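Local coordinates for protein peroxisomal acyl-CoA oxidase 1A (Solanum lycopersicum, PDB 2FON) that probably oxidises fatty acyl-CoA in peroxisomal beta-oxidation, using a bound FAD cofactor, at residues Arg304-Met315 with Thr396-Thr407. Sequence-based numbering, arbitrary orientation.
Sequences RQSIVADASLAM and TAGLKSLTTSAT
Two helices of the C-alpha1 domain of the acyl-CoA oxidase fold, 297-328 and 389-417, run side by side here, with Val308, Ala311 and Met315 of one packed against Lys400, Thr403 and Thr407 of the other. The segment axes approach to 9.1 Å and their N-to-C directions differ by 18°, so the pair is nearly parallel. Thr403 and Thr407 turn their hydroxyls back on their own helix: Thr403 OG1 donates to Leu399 O, and Thr407 OG1 to Thr403 O at 3.0 Å, tilted 30° from the carbonyl plane. In each case the residue's own amide N bonds the same oxygen from the opposite face.

Ala311 CB rests 3.7 Å from Thr407 OG1, while Ala314 CB meets Thr407 CG2. With CG anti to the backbone N (chi1 180°) and the chain bent at chi2 and chi3, Met315 brings CE to 3.5 Å from Thr407 CA. Replacing Thr407 by an alanine would remove OG1 and CG2, which would probably open a gap beside Ala311, Ala314 and Met315 and leave Thr403 O with its backbone donor but no side-chain one. Toward the other end, Ile307 CG2 lies 3.8 Å from Lys400 CG, and Arg304 CB packs on Thr396 CB at 3.7 Å.

Lys400 NZ hydrogen-bonds Ala439 O and the carbonyl of Gly444, the residue after Glu443, the predicted proton acceptor. The side chains of Glu443 and Ile307 are about 4 Å apart. Helix 429-436 packs Tyr436 on Ala311 and Thr407, helix 446-462 sets Leu449 on Arg304, and helix 347-380 meets Thr403 through Phe363.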
loop_
_atom_site.group_PDB
_atom_site.type_symbol
_atom_site.label_atom_id
_atom_site.label_comp_id
_atom_site.label_asym_id
_atom_site.label_seq_id
_atom_site.Cartn_x
_atom_site.Cartn_y
_atom_site.Cartn_z
ATOM N N ARG B 304 11.243 -19.398 -8.128
ATOM C CA ARG B 304 11.215 -18.688 -6.871
ATOM C C ARG B 304 12.478 -17.810 -6.725
ATOM O O ARG B 304 12.384 -16.640 -6.349
ATOM C CB ARG B 304 11.097 -19.645 -5.687
ATOM C CG ARG B 304 9.978 -20.650 -5.743
ATOM C CD ARG B 304 8.644 -20.002 -5.604
ATOM N NE ARG B 304 7.532 -20.940 -5.406
ATOM C CZ ARG B 304 7.572 -22.052 -4.656
ATOM N NH1 ARG B 304 8.694 -22.386 -3.992
ATOM N NH2 ARG B 304 6.468 -22.811 -4.552
ATOM N N GLN B 305 13.654 -18.364 -7.019
ATOM C CA GLN B 305 14.901 -17.619 -6.904
ATOM C C GLN B 305 14.755 -16.318 -7.669
ATOM O O GLN B 305 14.997 -15.232 -7.154
ATOM C CB GLN B 305 16.073 -18.447 -7.466
ATOM C CG GLN B 305 17.457 -17.783 -7.349
ATOM C CD GLN B 305 17.727 -16.760 -8.459
ATOM O OE1 GLN B 305 17.324 -16.963 -9.625
ATOM N NE2 GLN B 305 18.411 -15.659 -8.104
ATOM N N SER B 306 14.334 -16.458 -8.917
ATOM C CA SER B 306 14.179 -15.355 -9.821
ATOM C C SER B 306 13.244 -14.297 -9.244
ATOM O O SER B 306 13.511 -13.101 -9.344
ATOM C CB SER B 306 13.661 -15.891 -11.141
ATOM O OG SER B 306 13.175 -14.846 -11.928
ATOM N N ILE B 307 12.157 -14.732 -8.624
ATOM C CA ILE B 307 11.239 -13.793 -7.985
ATOM C C ILE B 307 11.864 -13.092 -6.746
ATOM O O ILE B 307 11.630 -11.903 -6.500
ATOM C CB ILE B 307 9.889 -14.485 -7.645
ATOM C CG1 ILE B 307 9.077 -14.661 -8.919
ATOM C CG2 ILE B 307 9.093 -13.640 -6.668
ATOM C CD1 ILE B 307 8.062 -15.877 -8.928
ATOM N N VAL B 308 12.636 -13.826 -5.953
ATOM C CA VAL B 308 13.326 -13.177 -4.845
ATOM C C VAL B 308 14.298 -12.146 -5.381
ATOM O O VAL B 308 14.395 -11.066 -4.849
ATOM C CB VAL B 308 14.075 -14.142 -3.929
ATOM C CG1 VAL B 308 14.793 -13.345 -2.891
ATOM C CG2 VAL B 308 13.117 -15.132 -3.270
ATOM N N ALA B 309 15.024 -12.501 -6.431
ATOM C CA ALA B 309 15.883 -11.558 -7.135
ATOM C C ALA B 309 15.119 -10.269 -7.529
ATOM O O ALA B 309 15.521 -9.160 -7.159
ATOM C CB ALA B 309 16.479 -12.220 -8.346
ATOM N N ASP B 310 14.019 -10.399 -8.249
ATOM C CA ASP B 310 13.229 -9.227 -8.528
ATOM C C ASP B 310 12.753 -8.461 -7.261
ATOM O O ASP B 310 12.563 -7.259 -7.303
ATOM C CB ASP B 310 12.108 -9.538 -9.515
ATOM C CG ASP B 310 12.642 -9.824 -10.964
ATOM O OD1 ASP B 310 13.911 -9.754 -11.232
ATOM O OD2 ASP B 310 11.768 -10.159 -11.844
ATOM N N ALA B 311 12.608 -9.121 -6.116
ATOM C CA ALA B 311 12.226 -8.379 -4.906
ATOM C C ALA B 311 13.325 -7.439 -4.503
ATOM O O ALA B 311 13.085 -6.281 -4.271
ATOM C CB ALA B 311 11.868 -9.288 -3.788
ATOM N N SER B 312 14.545 -7.921 -4.473
ATOM C CA SER B 312 15.623 -7.048 -4.222
ATOM C C SER B 312 15.674 -5.981 -5.304
ATOM O O SER B 312 16.090 -4.857 -5.034
ATOM C CB SER B 312 16.959 -7.827 -4.117
ATOM O OG SER B 312 17.554 -8.108 -5.360
ATOM N N LEU B 313 15.243 -6.286 -6.520
ATOM C CA LEU B 313 15.344 -5.246 -7.519
ATOM C C LEU B 313 14.340 -4.108 -7.221
ATOM O O LEU B 313 14.751 -2.991 -6.941
ATOM C CB LEU B 313 15.303 -5.810 -8.950
ATOM C CG LEU B 313 15.104 -4.824 -10.105
ATOM C CD1 LEU B 313 16.370 -4.124 -10.437
ATOM C CD2 LEU B 313 14.451 -5.478 -11.376
ATOM N N ALA B 314 13.043 -4.370 -7.218
ATOM C CA ALA B 314 12.070 -3.355 -6.749
ATOM C C ALA B 314 12.426 -2.677 -5.353
ATOM O O ALA B 314 12.388 -1.471 -5.222
ATOM C CB ALA B 314 10.644 -3.949 -6.743
ATOM N N MET B 315 12.775 -3.419 -4.314
ATOM C CA MET B 315 13.062 -2.743 -3.088
ATOM C C MET B 315 14.205 -1.721 -3.321
ATOM O O MET B 315 14.133 -0.561 -2.876
ATOM C CB MET B 315 13.443 -3.758 -2.028
ATOM C CG MET B 315 13.785 -3.201 -0.681
ATOM S SD MET B 315 12.241 -2.727 0.115
ATOM C CE MET B 315 11.788 -4.184 1.062
ATOM N N THR B 396 12.120 -22.221 -0.311
ATOM C CA THR B 396 11.803 -21.283 -1.357
ATOM C C THR B 396 10.401 -20.709 -1.221
ATOM O O THR B 396 10.192 -19.531 -1.492
ATOM C CB THR B 396 12.069 -21.795 -2.775
ATOM O OG1 THR B 396 11.593 -23.131 -2.926
ATOM C CG2 THR B 396 13.534 -21.810 -3.074
ATOM N N ALA B 397 9.424 -21.476 -0.758
ATOM C CA ALA B 397 8.066 -20.885 -0.659
ATOM C C ALA B 397 8.077 -19.718 0.327
ATOM O O ALA B 397 7.552 -18.630 0.049
ATOM C CB ALA B 397 7.034 -21.920 -0.238
ATOM N N GLY B 398 8.716 -19.970 1.467
ATOM C CA GLY B 398 8.800 -19.062 2.584
ATOM C C GLY B 398 9.533 -17.819 2.221
ATOM O O GLY B 398 9.078 -16.716 2.559
ATOM N N LEU B 399 10.643 -17.983 1.519
ATOM C CA LEU B 399 11.399 -16.830 1.085
ATOM C C LEU B 399 10.697 -15.953 0.041
ATOM O O LEU B 399 10.808 -14.683 0.091
ATOM C CB LEU B 399 12.764 -17.262 0.593
ATOM C CG LEU B 399 13.664 -17.640 1.765
ATOM C CD1 LEU B 399 15.039 -17.922 1.300
ATOM C CD2 LEU B 399 13.720 -16.545 2.792
ATOM N N LYS B 400 10.000 -16.582 -0.907
ATOM C CA LYS B 400 9.244 -15.802 -1.902
ATOM C C LYS B 400 8.214 -14.968 -1.175
ATOM O O LYS B 400 8.087 -13.761 -1.400
ATOM C CB LYS B 400 8.531 -16.751 -2.889
ATOM C CG LYS B 400 7.833 -16.157 -4.109
ATOM C CD LYS B 400 6.523 -15.509 -3.701
ATOM C CE LYS B 400 5.486 -15.420 -4.840
ATOM N NZ LYS B 400 4.177 -14.815 -4.320
ATOM N N SER B 401 7.458 -15.616 -0.286
ATOM C CA SER B 401 6.424 -14.920 0.494
ATOM C C SER B 401 6.984 -13.773 1.325
ATOM O O SER B 401 6.506 -12.658 1.280
ATOM C CB SER B 401 5.799 -15.910 1.449
ATOM O OG SER B 401 4.661 -15.336 2.020
ATOM N N LEU B 402 8.023 -14.082 2.094
ATOM C CA LEU B 402 8.579 -13.122 2.997
ATOM C C LEU B 402 8.973 -11.902 2.213
ATOM O O LEU B 402 8.540 -10.765 2.573
ATOM C CB LEU B 402 9.808 -13.652 3.651
ATOM C CG LEU B 402 10.060 -12.735 4.815
ATOM C CD1 LEU B 402 8.976 -12.970 5.851
ATOM C CD2 LEU B 402 11.420 -12.984 5.366
ATOM N N THR B 403 9.762 -12.128 1.152
ATOM C CA THR B 403 10.386 -10.998 0.483
ATOM C C THR B 403 9.406 -10.219 -0.353
ATOM O O THR B 403 9.507 -8.975 -0.418
ATOM C CB THR B 403 11.571 -11.363 -0.390
ATOM O OG1 THR B 403 11.134 -12.250 -1.390
ATOM C CG2 THR B 403 12.745 -12.013 0.427
ATOM N N THR B 404 8.427 -10.893 -0.956
ATOM C CA THR B 404 7.473 -10.101 -1.690
ATOM C C THR B 404 6.519 -9.283 -0.805
ATOM O O THR B 404 6.070 -8.256 -1.260
ATOM C CB THR B 404 6.723 -10.878 -2.733
ATOM O OG1 THR B 404 6.050 -11.993 -2.107
ATOM C CG2 THR B 404 7.668 -11.340 -3.862
ATOM N N SER B 405 6.228 -9.671 0.447
ATOM C CA SER B 405 5.481 -8.738 1.321
ATOM C C SER B 405 6.318 -7.593 1.798
ATOM O O SER B 405 5.807 -6.468 1.946
ATOM C CB SER B 405 4.965 -9.370 2.595
ATOM O OG SER B 405 4.445 -10.602 2.288
ATOM N N ALA B 406 7.556 -7.897 2.163
ATOM C CA ALA B 406 8.343 -6.902 2.746
ATOM C C ALA B 406 8.463 -5.829 1.671
ATOM O O ALA B 406 8.282 -4.594 1.961
ATOM C CB ALA B 406 9.652 -7.435 3.088
ATOM N N THR B 407 8.683 -6.291 0.430
ATOM C CA THR B 407 8.952 -5.382 -0.665
ATOM C C THR B 407 7.697 -4.569 -1.008
ATOM O O THR B 407 7.728 -3.328 -0.996
ATOM C CB THR B 407 9.658 -6.116 -1.876
ATOM O OG1 THR B 407 10.948 -6.601 -1.460
ATOM C CG2 THR B 407 9.800 -5.212 -3.134
#